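Local coordinates for protein vacuolar aminopeptidase 1 (Saccharomyces cerevisiae, PDB 5JGF) that removes amino acids, preferably neutral or hydrophobic ones, from the N-terminus of peptides as a zinc-dependent dodecameric exopeptidase of the yeast vacuole, at residues V85-V97 with P259-M271. Numbering follows the deposited sequence.
Sequences VGVIGSHVDALTV and PRLDDRLCSFAAM. With ZN (zinc ion), chain K; ZN (zinc ion), chain L.
The backbone oxygen O of V92 is gripped side-on by one arginine: NE of R264 reaches it at 2.8 Å and NH2 of R264 at 3.0 Å, the oxygen lying within 3° of the guanidinium plane. The methyl CB of A94 sits over the middle of one guanidinium face, while NH1 bonds to the carbonyl of P23, so backbone from two distant parts of the chain meets at one side chain. Replacing R264 with a leucine would probably leave the V92 carbonyl without both donors, the P23 carbonyl without its arginine partner, and the loop after strand 86-91 freer to shift.

The zinc site lies at the C-terminal end of this central strand, and the arginine holds the loop just beyond it. Strand 86-91, inside the mixed sheet of the M18 catalytic domain, runs roughly antiparallel to helix 261-271 (147° between the axes), and its last residue, H91, binds a zinc ion through NE2 at 2.1 Å. D262 bridges this zinc and its neighbour, each carboxylate oxygen taking one metal; with CG anti to the backbone N (chi1 178°), the group reaches in between them. D344 is a further protein ligand of the first zinc, E299 and H438 of the second, and a water spans the pair.

Second-shell bonds set the histidine. ND1 of H91 donates to the carbonyl O of D93 at 3.0 Å, nearly in the ring plane, which, with the zinc on NE2, helps to fix the ring's rotation. The D262-D263 peptide is cis, and CB of D263 lies over one ring face. OD2 of D263 accepts the backbone N-H of H91 at 3.2 Å, on the anti side of the carboxylate, with an N-H...O angle of 166°. Earlier in the strand, CG2 of I88 rests on CB of A270 at 3.6 Å.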
loop_
_atom_site.group_PDB
_atom_site.type_symbol
_atom_site.label_atom_id
_atom_site.label_comp_id
_atom_site.label_asym_id
_atom_site.label_seq_id
_atom_site.Cartn_x
_atom_site.Cartn_y
_atom_site.Cartn_z
ATOM N N VAL D 85 -59.088 6.810 12.690
ATOM C CA VAL D 85 -58.968 5.429 12.249
ATOM C C VAL D 85 -57.868 4.723 13.040
ATOM O O VAL D 85 -56.806 5.301 13.284
ATOM C CB VAL D 85 -58.619 5.358 10.740
ATOM C CG1 VAL D 85 -58.617 3.915 10.269
ATOM C CG2 VAL D 85 -59.614 6.186 9.935
ATOM N N GLY D 86 -58.141 3.488 13.457
ATOM C CA GLY D 86 -57.164 2.697 14.191
ATOM C C GLY D 86 -56.532 1.798 13.151
ATOM O O GLY D 86 -57.187 0.892 12.633
ATOM N N VAL D 87 -55.257 2.035 12.854
ATOM C CA VAL D 87 -54.568 1.288 11.805
ATOM C C VAL D 87 -53.337 0.478 12.192
ATOM O O VAL D 87 -52.548 0.892 13.040
ATOM C CB VAL D 87 -54.075 2.254 10.693
ATOM C CG1 VAL D 87 -53.429 1.462 9.561
ATOM C CG2 VAL D 87 -55.219 3.118 10.182
ATOM N N ILE D 88 -53.182 -0.678 11.555
ATOM C CA ILE D 88 -51.975 -1.477 11.727
ATOM C C ILE D 88 -51.500 -1.731 10.304
ATOM O O ILE D 88 -52.222 -2.315 9.491
ATOM C CB ILE D 88 -52.193 -2.845 12.409
ATOM C CG1 ILE D 88 -52.640 -2.660 13.859
ATOM C CG2 ILE D 88 -50.865 -3.623 12.404
ATOM C CD1 ILE D 88 -52.763 -3.967 14.628
ATOM N N GLY D 89 -50.296 -1.265 9.991
ATOM C CA GLY D 89 -49.757 -1.471 8.660
ATOM C C GLY D 89 -48.528 -2.357 8.714
ATOM O O GLY D 89 -47.627 -2.111 9.509
ATOM N N SER D 90 -48.494 -3.389 7.875
ATOM C CA SER D 90 -47.365 -4.315 7.835
ATOM C C SER D 90 -47.083 -4.701 6.390
ATOM O O SER D 90 -47.871 -4.388 5.495
ATOM C CB SER D 90 -47.683 -5.579 8.639
ATOM O OG SER D 90 -47.935 -5.274 9.998
ATOM N N HIS D 91 -45.960 -5.371 6.147
ATOM C CA HIS D 91 -45.671 -5.782 4.782
ATOM C C HIS D 91 -45.653 -7.295 4.650
ATOM O O HIS D 91 -45.208 -8.007 5.551
ATOM C CB HIS D 91 -44.369 -5.131 4.260
ATOM C CG HIS D 91 -43.109 -5.613 4.916
ATOM N ND1 HIS D 91 -42.378 -6.673 4.427
ATOM C CD2 HIS D 91 -42.400 -5.115 5.956
ATOM C CE1 HIS D 91 -41.268 -6.805 5.133
ATOM N NE2 HIS D 91 -41.257 -5.871 6.067
ATOM N N VAL D 92 -46.191 -7.783 3.538
ATOM C CA VAL D 92 -46.262 -9.216 3.299
ATOM C C VAL D 92 -45.219 -9.747 2.331
ATOM O O VAL D 92 -45.147 -10.951 2.107
ATOM C CB VAL D 92 -47.666 -9.631 2.809
ATOM C CG1 VAL D 92 -48.642 -9.606 3.972
ATOM C CG2 VAL D 92 -48.134 -8.695 1.703
ATOM N N ASP D 93 -44.423 -8.862 1.738
ATOM C CA ASP D 93 -43.375 -9.338 0.849
ATOM C C ASP D 93 -42.208 -9.720 1.753
ATOM O O ASP D 93 -42.057 -9.172 2.845
ATOM C CB ASP D 93 -42.934 -8.254 -0.148
ATOM C CG ASP D 93 -42.344 -7.023 0.527
ATOM O OD1 ASP D 93 -41.254 -6.572 0.097
ATOM O OD2 ASP D 93 -42.967 -6.494 1.471
ATOM N N ALA D 94 -41.410 -10.686 1.315
ATOM C CA ALA D 94 -40.246 -11.114 2.081
ATOM C C ALA D 94 -39.102 -11.349 1.108
ATOM O O ALA D 94 -39.333 -11.581 -0.080
ATOM C CB ALA D 94 -40.550 -12.393 2.838
ATOM N N LEU D 95 -37.871 -11.279 1.601
ATOM C CA LEU D 95 -36.722 -11.515 0.737
ATOM C C LEU D 95 -36.910 -12.857 0.048
ATOM O O LEU D 95 -37.311 -13.840 0.678
ATOM C CB LEU D 95 -35.423 -11.526 1.548
ATOM C CG LEU D 95 -34.600 -10.236 1.484
ATOM C CD1 LEU D 95 -35.423 -9.073 2.028
ATOM C CD2 LEU D 95 -33.314 -10.405 2.288
ATOM N N THR D 96 -36.632 -12.898 -1.249
ATOM C CA THR D 96 -36.786 -14.132 -1.993
ATOM C C THR D 96 -35.935 -14.105 -3.256
ATOM O O THR D 96 -35.087 -13.226 -3.431
ATOM C CB THR D 96 -38.283 -14.367 -2.354
ATOM O OG1 THR D 96 -38.449 -15.681 -2.890
ATOM C CG2 THR D 96 -38.765 -13.345 -3.378
ATOM N N VAL D 97 -36.155 -15.087 -4.121
ATOM C CA VAL D 97 -35.433 -15.189 -5.385
ATOM C C VAL D 97 -36.503 -15.307 -6.464
ATOM O O VAL D 97 -37.411 -16.129 -6.357
ATOM C CB VAL D 97 -34.509 -16.431 -5.399
ATOM C CG1 VAL D 97 -33.895 -16.615 -6.773
ATOM C CG2 VAL D 97 -33.414 -16.267 -4.356
ATOM N N PRO D 259 -38.718 -19.613 8.095
ATOM C CA PRO D 259 -38.304 -18.672 7.058
ATOM C C PRO D 259 -39.322 -17.555 6.879
ATOM O O PRO D 259 -40.472 -17.666 7.314
ATOM C CB PRO D 259 -38.227 -19.550 5.820
ATOM C CG PRO D 259 -39.412 -20.471 6.028
ATOM C CD PRO D 259 -39.262 -20.850 7.497
ATOM N N ARG D 260 -38.867 -16.472 6.260
ATOM C CA ARG D 260 -39.716 -15.337 5.927
ATOM C C ARG D 260 -40.493 -14.684 7.078
ATOM O O ARG D 260 -41.634 -14.263 6.894
ATOM C CB ARG D 260 -40.667 -15.784 4.804
ATOM C CG ARG D 260 -39.928 -16.511 3.656
ATOM C CD ARG D 260 -40.855 -17.064 2.567
ATOM N NE ARG D 260 -41.684 -18.189 3.008
ATOM C CZ ARG D 260 -41.309 -19.467 3.003
ATOM N NH1 ARG D 260 -42.152 -20.405 3.424
ATOM N NH2 ARG D 260 -40.104 -19.819 2.573
ATOM N N LEU D 261 -39.872 -14.584 8.253
ATOM C CA LEU D 261 -40.518 -13.955 9.409
ATOM C C LEU D 261 -40.752 -12.456 9.172
ATOM O O LEU D 261 -41.756 -11.898 9.595
ATOM C CB LEU D 261 -39.673 -14.159 10.675
ATOM C CG LEU D 261 -39.483 -15.581 11.210
ATOM C CD1 LEU D 261 -38.759 -15.520 12.549
ATOM C CD2 LEU D 261 -40.844 -16.257 11.383
ATOM N N ASP D 262 -39.812 -11.808 8.502
ATOM C CA ASP D 262 -39.910 -10.390 8.186
ATOM C C ASP D 262 -40.674 -10.261 6.860
ATOM O O ASP D 262 -40.142 -10.654 5.825
ATOM C CB ASP D 262 -38.485 -9.839 8.016
ATOM C CG ASP D 262 -38.440 -8.365 7.642
ATOM O OD1 ASP D 262 -39.493 -7.709 7.589
ATOM O OD2 ASP D 262 -37.323 -7.843 7.422
ATOM N N ASP D 263 -41.914 -9.762 6.855
ATOM C CA ASP D 263 -42.655 -9.279 8.029
ATOM C C ASP D 263 -43.989 -10.047 8.170
ATOM O O ASP D 263 -44.989 -9.507 8.639
ATOM C CB ASP D 263 -42.896 -7.761 7.850
ATOM C CG ASP D 263 -43.589 -7.103 9.042
ATOM O OD1 ASP D 263 -43.359 -7.526 10.193
ATOM O OD2 ASP D 263 -44.361 -6.135 8.837
ATOM N N ARG D 264 -44.005 -11.311 7.762
ATOM C CA ARG D 264 -45.228 -12.105 7.845
ATOM C C ARG D 264 -45.540 -12.447 9.297
ATOM O O ARG D 264 -46.664 -12.829 9.638
ATOM C CB ARG D 264 -45.083 -13.359 6.974
ATOM C CG ARG D 264 -45.096 -12.992 5.491
ATOM C CD ARG D 264 -44.570 -14.059 4.543
ATOM N NE ARG D 264 -44.495 -13.482 3.204
ATOM C CZ ARG D 264 -44.107 -14.133 2.112
ATOM N NH1 ARG D 264 -43.754 -15.407 2.188
ATOM N NH2 ARG D 264 -44.058 -13.503 0.942
ATOM N N LEU D 265 -44.542 -12.291 10.166
ATOM C CA LEU D 265 -44.738 -12.543 11.598
ATOM C C LEU D 265 -45.719 -11.489 12.141
ATOM O O LEU D 265 -46.715 -11.825 12.790
ATOM C CB LEU D 265 -43.393 -12.456 12.337
ATOM C CG LEU D 265 -43.368 -12.568 13.864
ATOM C CD1 LEU D 265 -44.108 -13.824 14.325
ATOM C CD2 LEU D 265 -41.912 -12.600 14.326
ATOM N N CYS D 266 -45.432 -10.218 11.874
ATOM C CA CYS D 266 -46.317 -9.140 12.320
ATOM C C CYS D 266 -47.618 -9.139 11.522
ATOM O O CYS D 266 -48.685 -8.858 12.065
ATOM C CB CYS D 266 -45.644 -7.773 12.163
ATOM S SG CYS D 266 -44.424 -7.394 13.429
ATOM N N SER D 267 -47.527 -9.435 10.230
ATOM C CA SER D 267 -48.720 -9.459 9.387
ATOM C C SER D 267 -49.723 -10.483 9.905
ATOM O O SER D 267 -50.909 -10.183 10.039
ATOM C CB SER D 267 -48.349 -9.780 7.938
ATOM O OG SER D 267 -47.637 -8.701 7.356
ATOM N N PHE D 268 -49.240 -11.685 10.206
ATOM C CA PHE D 268 -50.096 -12.756 10.721
ATOM C C PHE D 268 -50.688 -12.365 12.077
ATOM O O PHE D 268 -51.900 -12.475 12.294
ATOM C CB PHE D 268 -49.283 -14.044 10.872
ATOM C CG PHE D 268 -50.078 -15.220 11.377
ATOM C CD1 PHE D 268 -50.813 -16.012 10.497
ATOM C CD2 PHE D 268 -50.081 -15.543 12.733
ATOM C CE1 PHE D 268 -51.539 -17.117 10.961
ATOM C CE2 PHE D 268 -50.803 -16.643 13.207
ATOM C CZ PHE D 268 -51.532 -17.431 12.319
ATOM N N ALA D 269 -49.831 -11.909 12.988
ATOM C CA ALA D 269 -50.282 -11.511 14.316
ATOM C C ALA D 269 -51.319 -10.392 14.245
ATOM O O ALA D 269 -52.310 -10.412 14.976
ATOM C CB ALA D 269 -49.095 -11.069 15.168
ATOM N N ALA D 270 -51.093 -9.416 13.369
ATOM C CA ALA D 270 -52.030 -8.305 13.233
ATOM C C ALA D 270 -53.373 -8.753 12.655
ATOM O O ALA D 270 -54.429 -8.336 13.140
ATOM C CB ALA D 270 -51.423 -7.202 12.363
ATOM N N MET D 271 -53.343 -9.595 11.625
ATOM C CA MET D 271 -54.582 -10.073 11.012
ATOM C C MET D 271 -55.387 -10.954 11.962
ATOM O O MET D 271 -56.614 -10.841 12.036
ATOM C CB MET D 271 -54.296 -10.853 9.725
ATOM C CG MET D 271 -53.959 -9.988 8.520
ATOM S SD MET D 271 -55.223 -8.738 8.121
ATOM C CE MET D 271 -56.668 -9.669 8.164
HETATM ZN ZN ZN K . -39.679 -5.731 7.516
HETATM ZN ZN ZN L . -36.894 -6.645 5.862
HETATM O O HOH W 1 -37.889 -10.246 4.367
HETATM O O HOH W 2 -38.082 -5.462 9.310
HETATM O O HOH W 3 -38.260 -5.083 6.193
#